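Local coordinates for putative TetR transcriptional regulator (PDB 2I10), which probably binds DNA as a TetR-family transcriptional regulator and holds p-nitrophenol in a pocket, at residues E22-R26 with Q27-G31; H121-V124 with D125-A129; E182-T185 with A186-I189. All blocks are in the same frame, centred on the assembly; numbering follows the deposited sequence.

Contact 1. Residues E22-R26 with Q27-G31; sequences ELFWR and QGYEG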
ATOM      1  N   GLU B  22       3.355  -3.301 -17.400  1.00 36.09           N
ATOM      2  CA  GLU B  22       3.441  -1.872 -17.782  1.00 36.59           C
ATOM      3  C   GLU B  22       2.601  -1.571 -18.984  1.00 34.25           C
ATOM      4  O   GLU B  22       1.978  -0.521 -19.046  1.00 33.75           O
ATOM      5  CB  GLU B  22       4.893  -1.409 -18.085  1.00 36.89           C
ATOM      6  CG  GLU B  22       5.916  -2.009 -17.155  1.00 41.84           C
ATOM      7  CD  GLU B  22       7.347  -1.505 -17.379  1.00 40.72           C
ATOM      8  OE1 GLU B  22       7.881  -1.541 -18.527  1.00 44.53           O
ATOM      9  OE2 GLU B  22       7.939  -1.100 -16.356  1.00 45.69           O
ATOM     10  N   LEU B  23       2.637  -2.468 -19.969  1.00 33.44           N
ATOM     11  CA  LEU B  23       1.829  -2.321 -21.154  1.00 32.77           C
ATOM     12  C   LEU B  23       0.373  -2.354 -20.832  1.00 31.54           C
ATOM     13  O   LEU B  23      -0.377  -1.503 -21.281  1.00 32.10           O
ATOM     14  CB  LEU B  23       2.106  -3.450 -22.159  1.00 33.37           C
ATOM     15  CG  LEU B  23       3.198  -3.254 -23.182  1.00 36.90           C
ATOM     16  CD1 LEU B  23       3.438  -4.568 -23.912  1.00 36.68           C
ATOM     17  CD2 LEU B  23       2.826  -2.121 -24.156  1.00 39.13           C
ATOM     18  N   PHE B  24      -0.057  -3.392 -20.126  1.00 31.01           N
ATOM     19  CA  PHE B  24      -1.481  -3.542 -19.838  1.00 30.27           C
ATOM     20  C   PHE B  24      -1.897  -2.393 -18.916  1.00 30.31           C
ATOM     21  O   PHE B  24      -3.035  -1.905 -18.968  1.00 29.45           O
ATOM     22  CB  PHE B  24      -1.811  -4.891 -19.158  1.00 30.08           C
ATOM     23  CG  PHE B  24      -1.621  -6.134 -20.032  1.00 30.48           C
ATOM     24  CD1 PHE B  24      -2.260  -6.279 -21.254  1.00 28.71           C
ATOM     25  CD2 PHE B  24      -0.863  -7.203 -19.570  1.00 33.59           C
ATOM     26  CE1 PHE B  24      -2.113  -7.441 -22.022  1.00 27.52           C
ATOM     27  CE2 PHE B  24      -0.703  -8.367 -20.336  1.00 28.68           C
ATOM     28  CZ  PHE B  24      -1.327  -8.477 -21.555  1.00 28.00           C
ATOM     29  N   TRP B  25      -0.983  -1.974 -18.036  1.00 31.23           N
ATOM     30  CA  TRP B  25      -1.341  -0.914 -17.074  1.00 32.65           C
ATOM     31  C   TRP B  25      -1.712   0.335 -17.854  1.00 33.13           C
ATOM     32  O   TRP B  25      -2.758   0.914 -17.614  1.00 34.45           O
ATOM     33  CB  TRP B  25      -0.168  -0.619 -16.160  1.00 32.02           C
ATOM     34  CG  TRP B  25      -0.435   0.432 -15.141  1.00 32.17           C
ATOM     35  CD1 TRP B  25      -0.081   1.766 -15.207  1.00 33.44           C
ATOM     36  CD2 TRP B  25      -1.098   0.252 -13.880  1.00 31.98           C
ATOM     37  NE1 TRP B  25      -0.492   2.419 -14.062  1.00 31.70           N
ATOM     38  CE2 TRP B  25      -1.102   1.516 -13.222  1.00 32.97           C
ATOM     39  CE3 TRP B  25      -1.656  -0.859 -13.233  1.00 28.49           C
ATOM     40  CZ2 TRP B  25      -1.674   1.703 -11.961  1.00 29.68           C
ATOM     41  CZ3 TRP B  25      -2.220  -0.678 -11.992  1.00 32.34           C
ATOM     42  CH2 TRP B  25      -2.229   0.609 -11.361  1.00 33.41           C
ATOM     43  N   ARG B  26      -0.852   0.716 -18.801  1.00 34.75           N
ATOM     44  CA  ARG B  26      -1.005   1.939 -19.594  1.00 36.01           C
ATOM     45  C   ARG B  26      -2.076   1.837 -20.683  1.00 35.57           C
ATOM     46  O   ARG B  26      -2.823   2.796 -20.920  1.00 35.00           O
ATOM     47  CB  ARG B  26       0.333   2.307 -20.224  1.00 36.74           C
ATOM     48  CG  ARG B  26       0.270   3.585 -21.100  1.00 40.74           C
ATOM     49  CD  ARG B  26       1.605   3.927 -21.736  1.00 40.27           C
ATOM     50  NE  ARG B  26       1.920   3.033 -22.862  1.00 50.81           N
ATOM     51  CZ  ARG B  26       2.792   2.029 -22.800  1.00 50.63           C
ATOM     52  NH1 ARG B  26       3.451   1.755 -21.666  1.00 52.86           N
ATOM     53  NH2 ARG B  26       3.003   1.303 -23.870  1.00 49.46           N
ATOM     54  N   GLN B  27      -2.153   0.673 -21.347  1.00 34.64           N
ATOM     55  CA  GLN B  27      -3.027   0.522 -22.515  1.00 34.91           C
ATOM     56  C   GLN B  27      -4.339  -0.252 -22.258  1.00 34.33           C
ATOM     57  O   GLN B  27      -5.248  -0.211 -23.085  1.00 34.22           O
ATOM     58  CB  GLN B  27      -2.264  -0.151 -23.682  1.00 35.03           C
ATOM     59  CG  GLN B  27      -0.890   0.455 -24.043  1.00 35.32           C
ATOM     60  CD  GLN B  27      -0.256  -0.166 -25.288  1.00 37.04           C
ATOM     61  OE1 GLN B  27      -0.244  -1.401 -25.488  1.00 41.57           O
ATOM     62  NE2 GLN B  27       0.242   0.685 -26.147  1.00 36.82           N
ATOM     63  N   GLY B  28      -4.427  -0.968 -21.141  1.00 33.07           N
ATOM     64  CA  GLY B  28      -5.545  -1.873 -20.941  1.00 34.20           C
ATOM     65  C   GLY B  28      -5.361  -3.142 -21.763  1.00 33.96           C
ATOM     66  O   GLY B  28      -4.400  -3.293 -22.516  1.00 34.93           O
ATOM     67  N   TYR B  29      -6.269  -4.077 -21.578  1.00 34.02           N
ATOM     68  CA  TYR B  29      -6.167  -5.351 -22.224  1.00 32.94           C
ATOM     69  C   TYR B  29      -6.446  -5.221 -23.714  1.00 33.16           C
ATOM     70  O   TYR B  29      -5.626  -5.599 -24.540  1.00 32.39           O
ATOM     71  CB  TYR B  29      -7.131  -6.349 -21.568  1.00 32.84           C
ATOM     72  CG  TYR B  29      -7.068  -7.720 -22.220  1.00 31.20           C
ATOM     73  CD1 TYR B  29      -6.017  -8.592 -21.926  1.00 29.73           C
ATOM     74  CD2 TYR B  29      -8.060  -8.136 -23.132  1.00 31.10           C
ATOM     75  CE1 TYR B  29      -5.934  -9.878 -22.509  1.00 29.62           C
ATOM     76  CE2 TYR B  29      -7.982  -9.402 -23.729  1.00 30.04           C
ATOM     77  CZ  TYR B  29      -6.920 -10.268 -23.415  1.00 30.30           C
ATOM     78  OH  TYR B  29      -6.810 -11.530 -24.007  1.00 29.63           O
ATOM     79  N   GLU B  30      -7.575  -4.609 -24.033  1.00 33.68           N
ATOM     80  CA  GLU B  30      -8.116  -4.568 -25.388  1.00 35.15           C
ATOM     81  C   GLU B  30      -7.207  -3.875 -26.346  1.00 36.02           C
ATOM     82  O   GLU B  30      -7.091  -4.295 -27.488  1.00 35.07           O
ATOM     83  CB  GLU B  30      -9.466  -3.861 -25.406  1.00 35.89           C
ATOM     84  CG  GLU B  30     -10.531  -4.653 -24.722  1.00 38.33           C
ATOM     85  CD  GLU B  30     -11.944  -4.132 -24.962  1.00 42.37           C
ATOM     86  OE1 GLU B  30     -12.154  -3.315 -25.902  1.00 43.22           O
ATOM     87  OE2 GLU B  30     -12.841  -4.578 -24.194  1.00 42.48           O
ATOM     88  N   GLY B  31      -6.550  -2.823 -25.857  1.00 35.72           N
ATOM     89  CA  GLY B  31      -5.740  -1.990 -26.681  1.00 35.04           C
ATOM     90  C   GLY B  31      -4.296  -2.420 -26.690  1.00 35.22           C
ATOM     91  O   GLY B  31      -3.479  -1.738 -27.282  1.00 37.48           O
TER

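Contact 2. Residues H121-V124 with D125-A129; sequences HEIV and DLLTA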
ATOM      1  N   HIS B 121      -8.394   3.206 -18.104  1.00 33.24           N
ATOM      2  CA  HIS B 121      -9.736   3.087 -17.479  1.00 34.24           C
ATOM      3  C   HIS B 121     -10.256   1.621 -17.309  1.00 33.29           C
ATOM      4  O   HIS B 121     -10.897   1.308 -16.299  1.00 32.59           O
ATOM      5  CB  HIS B 121     -10.785   4.013 -18.151  1.00 35.45           C
ATOM      6  CG  HIS B 121     -11.112   3.637 -19.556  1.00 37.30           C
ATOM      7  ND1 HIS B 121     -12.152   2.795 -19.871  1.00 40.95           N
ATOM      8  CD2 HIS B 121     -10.519   3.965 -20.732  1.00 39.88           C
ATOM      9  CE1 HIS B 121     -12.190   2.620 -21.182  1.00 40.73           C
ATOM     10  NE2 HIS B 121     -11.213   3.325 -21.727  1.00 39.29           N
ATOM     11  N   GLU B 122      -9.911   0.745 -18.251  1.00 32.29           N
ATOM     12  CA  GLU B 122     -10.242  -0.683 -18.188  1.00 32.96           C
ATOM     13  C   GLU B 122      -9.653  -1.304 -16.928  1.00 30.98           C
ATOM     14  O   GLU B 122     -10.280  -2.149 -16.284  1.00 29.51           O
ATOM     15  CB  GLU B 122      -9.624  -1.426 -19.377  1.00 33.29           C
ATOM     16  CG  GLU B 122     -10.411  -1.438 -20.692  1.00 37.06           C
ATOM     17  CD  GLU B 122      -9.647  -2.173 -21.838  1.00 37.27           C
ATOM     18  OE1 GLU B 122      -9.553  -1.601 -22.951  1.00 44.73           O
ATOM     19  OE2 GLU B 122      -9.125  -3.300 -21.634  1.00 38.47           O
ATOM     20  N   ILE B 123      -8.433  -0.863 -16.586  1.00 29.06           N
ATOM     21  CA  ILE B 123      -7.712  -1.389 -15.452  1.00 28.97           C
ATOM     22  C   ILE B 123      -8.304  -0.806 -14.156  1.00 28.44           C
ATOM     23  O   ILE B 123      -8.409  -1.518 -13.171  1.00 27.76           O
ATOM     24  CB  ILE B 123      -6.197  -1.083 -15.536  1.00 29.74           C
ATOM     25  CG1 ILE B 123      -5.568  -1.679 -16.806  1.00 30.39           C
ATOM     26  CG2 ILE B 123      -5.461  -1.568 -14.240  1.00 29.18           C
ATOM     27  CD1 ILE B 123      -5.465  -3.225 -16.897  1.00 32.78           C
ATOM     28  N   VAL B 124      -8.725   0.471 -14.203  1.00 27.61           N
ATOM     29  CA  VAL B 124      -9.442   1.123 -13.088  1.00 28.15           C
ATOM     30  C   VAL B 124     -10.718   0.336 -12.754  1.00 28.13           C
ATOM     31  O   VAL B 124     -10.990   0.037 -11.586  1.00 29.54           O
ATOM     32  CB  VAL B 124      -9.824   2.617 -13.446  1.00 26.75           C
ATOM     33  CG1 VAL B 124     -10.802   3.195 -12.424  1.00 28.55           C
ATOM     34  CG2 VAL B 124      -8.577   3.480 -13.551  1.00 27.22           C
ATOM     35  N   ASP B 125     -11.489   0.021 -13.796  1.00 27.55           N
ATOM     36  CA  ASP B 125     -12.720  -0.733 -13.668  1.00 28.54           C
ATOM     37  C   ASP B 125     -12.456  -2.126 -13.096  1.00 27.70           C
ATOM     38  O   ASP B 125     -13.162  -2.592 -12.198  1.00 26.97           O
ATOM     39  CB  ASP B 125     -13.473  -0.783 -15.022  1.00 28.52           C
ATOM     40  CG  ASP B 125     -14.068   0.565 -15.399  1.00 31.89           C
ATOM     41  OD1 ASP B 125     -14.086   1.483 -14.541  1.00 35.13           O
ATOM     42  OD2 ASP B 125     -14.518   0.721 -16.544  1.00 34.25           O
ATOM     43  N   LEU B 126     -11.402  -2.754 -13.582  1.00 28.02           N
ATOM     44  CA  LEU B 126     -11.017  -4.084 -13.102  1.00 28.36           C
ATOM     45  C   LEU B 126     -10.671  -4.070 -11.579  1.00 27.95           C
ATOM     46  O   LEU B 126     -11.148  -4.910 -10.813  1.00 27.01           O
ATOM     47  CB  LEU B 126      -9.840  -4.605 -13.962  1.00 28.84           C
ATOM     48  CG  LEU B 126      -9.170  -5.954 -13.639  1.00 31.26           C
ATOM     49  CD1 LEU B 126      -8.072  -6.212 -14.631  1.00 37.58           C
ATOM     50  CD2 LEU B 126      -8.537  -5.972 -12.305  1.00 37.92           C
ATOM     51  N   LEU B 127      -9.814  -3.133 -11.167  1.00 27.24           N
ATOM     52  CA  LEU B 127      -9.476  -2.989  -9.755  1.00 26.86           C
ATOM     53  C   LEU B 127     -10.654  -2.608  -8.874  1.00 27.32           C
ATOM     54  O   LEU B 127     -10.769  -3.119  -7.782  1.00 25.83           O
ATOM     55  CB  LEU B 127      -8.326  -1.966  -9.558  1.00 27.32           C
ATOM     56  CG  LEU B 127      -6.998  -2.399 -10.173  1.00 26.86           C
ATOM     57  CD1 LEU B 127      -5.915  -1.295 -10.075  1.00 29.67           C
ATOM     58  CD2 LEU B 127      -6.572  -3.668  -9.475  1.00 23.81           C
ATOM     59  N   THR B 128     -11.502  -1.694  -9.340  1.00 27.27           N
ATOM     60  CA  THR B 128     -12.695  -1.316  -8.594  1.00 28.91           C
ATOM     61  C   THR B 128     -13.606  -2.522  -8.332  1.00 28.92           C
ATOM     62  O   THR B 128     -14.054  -2.714  -7.195  1.00 28.76           O
ATOM     63  CB  THR B 128     -13.490  -0.222  -9.324  1.00 29.40           C
ATOM     64  OG1 THR B 128     -12.645   0.919  -9.497  1.00 33.02           O
ATOM     65  CG2 THR B 128     -14.704   0.186  -8.542  1.00 32.25           C
ATOM     66  N   ALA B 129     -13.862  -3.326  -9.375  1.00 26.09           N
ATOM     67  CA  ALA B 129     -14.648  -4.540  -9.220  1.00 25.93           C
ATOM     68  C   ALA B 129     -13.970  -5.544  -8.283  1.00 25.02           C
ATOM     69  O   ALA B 129     -14.592  -6.090  -7.412  1.00 24.30           O
ATOM     70  CB  ALA B 129     -14.904  -5.205 -10.649  1.00 23.60           C
TER

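Contact 3. Residues E182-T185 with A186-I189; sequences EELT and AAAI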
ATOM      1  N   GLU B 182      10.581 -13.306   6.442  1.00 42.93           N
ATOM      2  CA  GLU B 182      10.224 -13.905   7.735  0.50 43.03           C
ATOM      3  C   GLU B 182       9.574 -12.863   8.660  1.00 42.55           C
ATOM      4  O   GLU B 182       8.612 -13.149   9.406  1.00 42.63           O
ATOM      5  CB  GLU B 182      11.446 -14.571   8.397  0.50 43.01           C
ATOM      6  CG  GLU B 182      12.100 -15.683   7.542  0.50 43.87           C
ATOM      7  CD  GLU B 182      13.258 -16.414   8.229  0.50 43.95           C
ATOM      8  OE1 GLU B 182      13.330 -16.428   9.482  0.50 44.72           O
ATOM      9  OE2 GLU B 182      14.101 -16.992   7.502  0.50 45.05           O
ATOM     10  N   GLU B 183      10.104 -11.651   8.605  1.00 41.16           N
ATOM     11  CA  GLU B 183       9.537 -10.543   9.350  1.00 40.07           C
ATOM     12  C   GLU B 183       8.120 -10.179   8.854  1.00 39.05           C
ATOM     13  O   GLU B 183       7.217  -9.893   9.662  1.00 38.11           O
ATOM     14  CB  GLU B 183      10.460  -9.352   9.212  1.00 40.77           C
ATOM     15  CG  GLU B 183      10.077  -8.161  10.021  1.00 41.40           C
ATOM     16  CD  GLU B 183      11.193  -7.143  10.070  1.00 40.19           C
ATOM     17  OE1 GLU B 183      12.342  -7.538  10.309  1.00 42.39           O
ATOM     18  OE2 GLU B 183      10.912  -5.947   9.889  1.00 41.48           O
ATOM     19  N   LEU B 184       7.923 -10.155   7.539  1.00 37.74           N
ATOM     20  CA  LEU B 184       6.609  -9.812   6.986  1.00 38.17           C
ATOM     21  C   LEU B 184       5.567 -10.895   7.288  1.00 36.81           C
ATOM     22  O   LEU B 184       4.395 -10.598   7.558  1.00 37.76           O
ATOM     23  CB  LEU B 184       6.688  -9.512   5.473  1.00 38.01           C
ATOM     24  CG  LEU B 184       5.665  -8.491   4.980  1.00 41.07           C
ATOM     25  CD1 LEU B 184       5.692  -7.205   5.815  1.00 40.69           C
ATOM     26  CD2 LEU B 184       5.830  -8.175   3.499  1.00 39.07           C
ATOM     27  N   THR B 185       6.006 -12.150   7.252  1.00 36.03           N
ATOM     28  CA  THR B 185       5.161 -13.277   7.606  1.00 35.68           C
ATOM     29  C   THR B 185       4.745 -13.182   9.078  1.00 35.04           C
ATOM     30  O   THR B 185       3.567 -13.402   9.391  1.00 33.79           O
ATOM     31  CB  THR B 185       5.898 -14.614   7.314  1.00 36.24           C
ATOM     32  OG1 THR B 185       6.028 -14.762   5.892  1.00 36.77           O
ATOM     33  CG2 THR B 185       5.136 -15.806   7.898  1.00 36.07           C
ATOM     34  N   ALA B 186       5.699 -12.845   9.969  1.00 33.44           N
ATOM     35  CA  ALA B 186       5.372 -12.608  11.376  1.00 33.65           C
ATOM     36  C   ALA B 186       4.358 -11.459  11.502  1.00 33.51           C
ATOM     37  O   ALA B 186       3.380 -11.581  12.224  1.00 33.78           O
ATOM     38  CB  ALA B 186       6.639 -12.361  12.230  1.00 34.34           C
ATOM     39  N   ALA B 187       4.538 -10.387  10.747  1.00 33.24           N
ATOM     40  CA  ALA B 187       3.579  -9.294  10.732  1.00 33.69           C
ATOM     41  C   ALA B 187       2.164  -9.711  10.279  1.00 34.96           C
ATOM     42  O   ALA B 187       1.169  -9.223  10.851  1.00 35.94           O
ATOM     43  CB  ALA B 187       4.086  -8.139   9.872  1.00 33.45           C
ATOM     44  N   ALA B 188       2.078 -10.567   9.253  1.00 34.54           N
ATOM     45  CA  ALA B 188       0.773 -11.035   8.748  1.00 35.08           C
ATOM     46  C   ALA B 188       0.055 -11.906   9.787  1.00 35.18           C
ATOM     47  O   ALA B 188      -1.145 -11.800   9.944  1.00 35.75           O
ATOM     48  CB  ALA B 188       0.959 -11.784   7.451  1.00 34.91           C
ATOM     49  N   ILE B 189       0.817 -12.746  10.503  1.00 34.87           N
ATOM     50  CA  ILE B 189       0.321 -13.542  11.618  1.00 34.97           C
ATOM     51  C   ILE B 189      -0.225 -12.653  12.741  1.00 35.68           C
ATOM     52  O   ILE B 189      -1.308 -12.918  13.257  1.00 35.71           O
ATOM     53  CB  ILE B 189       1.389 -14.527  12.153  1.00 34.86           C
ATOM     54  CG1 ILE B 189       1.617 -15.641  11.120  1.00 35.08           C
ATOM     55  CG2 ILE B 189       0.965 -15.143  13.486  1.00 34.72           C
ATOM     56  CD1 ILE B 189       2.868 -16.547  11.386  1.00 34.80           C
TER

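Contact 1. Residues E22-R26 with Q27-G31
Phe24 and Tyr29 lie side by side and point the same way at the C-terminal end of helix 15-27. Their closest approach is between Phe24 CE1 and Tyr29 CD1, 4.1 Å apart, and the two rings meet obliquely there. At the edge of the Phe24 ring, in its plane, sits the carbonyl oxygen of Gly28, which approaches Phe24 CD1 to 3.9 Å. A chi1 of 180° turns Tyr29 CG away from the backbone N and alongside Phe24. Phe59 joins both: it meets Phe24 edge-to-face and also touches the Tyr29 ring, while Lys55 makes a cation-pi contact with Tyr29.

Residues 22-28 carry the chain off the C-terminal end of helix 15-27, the first helix of the TetR-type DNA-binding domain, where the chain turns toward helix 34-41 and the predicted helix-turn-helix. Gln27 N makes the last regular helical bond, to Leu23 O (2.8 Å). The next, from Gly28 N to Phe24 O, is short (2.7 Å) but bent, its donor standing above the carbonyl plane. Gly28 then leaves helical geometry with a phi of 76°, a positive value that suits glycine.

Across the helix surface, Gln27, extended beyond CG, has Leu23 and Arg26 alongside it on one side. Leu23 brings its CD2 to 3.8 Å from Gln27 CD. Arg26 points the same way as Gln27, its chain bent at chi3, and brings NE to within 4.0 Å of Gln27 CG; the guanidinium and carboxamide planes are turned 61° apart. Leu23 also packs on Leu37 and Ala40 of helix 34-41, and Trp25 reaches Leu114 of the second subunit.

Contact 2. Residues H121-V124 with D125-A129
The carboxylate of Asp125 has the carbonyl oxygen of His121 over one face: CG is 3.4 Å from His121 O, with OD1 and OD2 only slightly farther from it. With chi1 at -71°, CG lies beside the backbone N, which folds the acid back over the preceding turn. The His121 imidazole is the other flat group; its ND1 is 4.6 Å from Asp125 OD2, so the two groups are near but not in contact.

These residues form the opening turns of helix 121-148, a long helix of the ligand-binding C-terminal domain, and regular i to i+4 backbone bonds begin with Asp125 N to His121 O (2.9 Å). Val124 O is gripped twice by Thr128. The backbone N donates at 2.9 Å, and the hydroxyl OG1, turned beside that N, donates to the same Val124 O at 2.8 Å from above the carbonyl plane. Their side chains lie side by side, pointing the same way.

On the buried side, Ile123 and Leu127 meet at an oblique angle, CG2 of the former 4.2 Å from CD1 of the latter. Both rest on Met108 of helix 108-112, whereas Leu126 packs on Phe59 and Leu63 of helix 55-66.

Contact 3. Residues E182-T185 with A186-I189
Thr185 and Ile189, one helical turn apart, meet through methyl groups, Thr185 CG2 lying 4.2 Å from Ile189 CD1. The threonine rotamer divides the labour of its two branches: at chi1 -69° the hydroxyl lies beside the backbone N and bonds to Arg181 O one turn earlier, while the methyl is left to face Ile189. The isoleucine answers with CG1 also beside its backbone N, so that CG1 comes to 3.4 Å from Thr185 O, the acceptor of Ile189 N (3.0 Å).

Leu184 is less regular. Its chi1 of -149° departs from the usual staggered positions, and CD1 ends 4.5 Å from Ala187 CB, a loose touch; its neighbours include Leu171, Glu174 and Ala175 of helix 157-177, Val95 of helix 83-98, and Arg162 of the second subunit. The methyls of Ala186 and Ala187 keep the helix surface slim where Ala159 of the second subunit packs on both. Glu183 OE2 forms a salt bridge with Arg162 NE of the second subunit. Helix 181-192 thus meets Thr158, Ala159 and Arg162 at the start of helix 157-177 of the second subunit, consistent with the four-helix bundle dimer interface usual in TetR-family proteins.

How the contacts relate
Contacts 1 and 2 adjoin, their centres 12 Å apart, and join the DNA-binding domain to the C-terminal domain: Glu122 OE2 accepts from Glu30 N at 3.1 Å, and Ile123 CG1 packs 3.3 Å from Phe24 O. Contact 3 lies across the chain's centre, 33 Å from contact 1 and 30 Å from contact 2 between centres. The Thr128 side chain of contact 2 is about 7 Å from p-nitrophenol, and helix 121-148 goes on to supply Arg131, Glu132 and Arg135. The same pocket includes Arg162, whose counterpart in the second subunit pairs with contact 3. Helix 121-148 thus runs from that junction to the pocket, consistent with ligand signalling in TetR relatives, though unproven here.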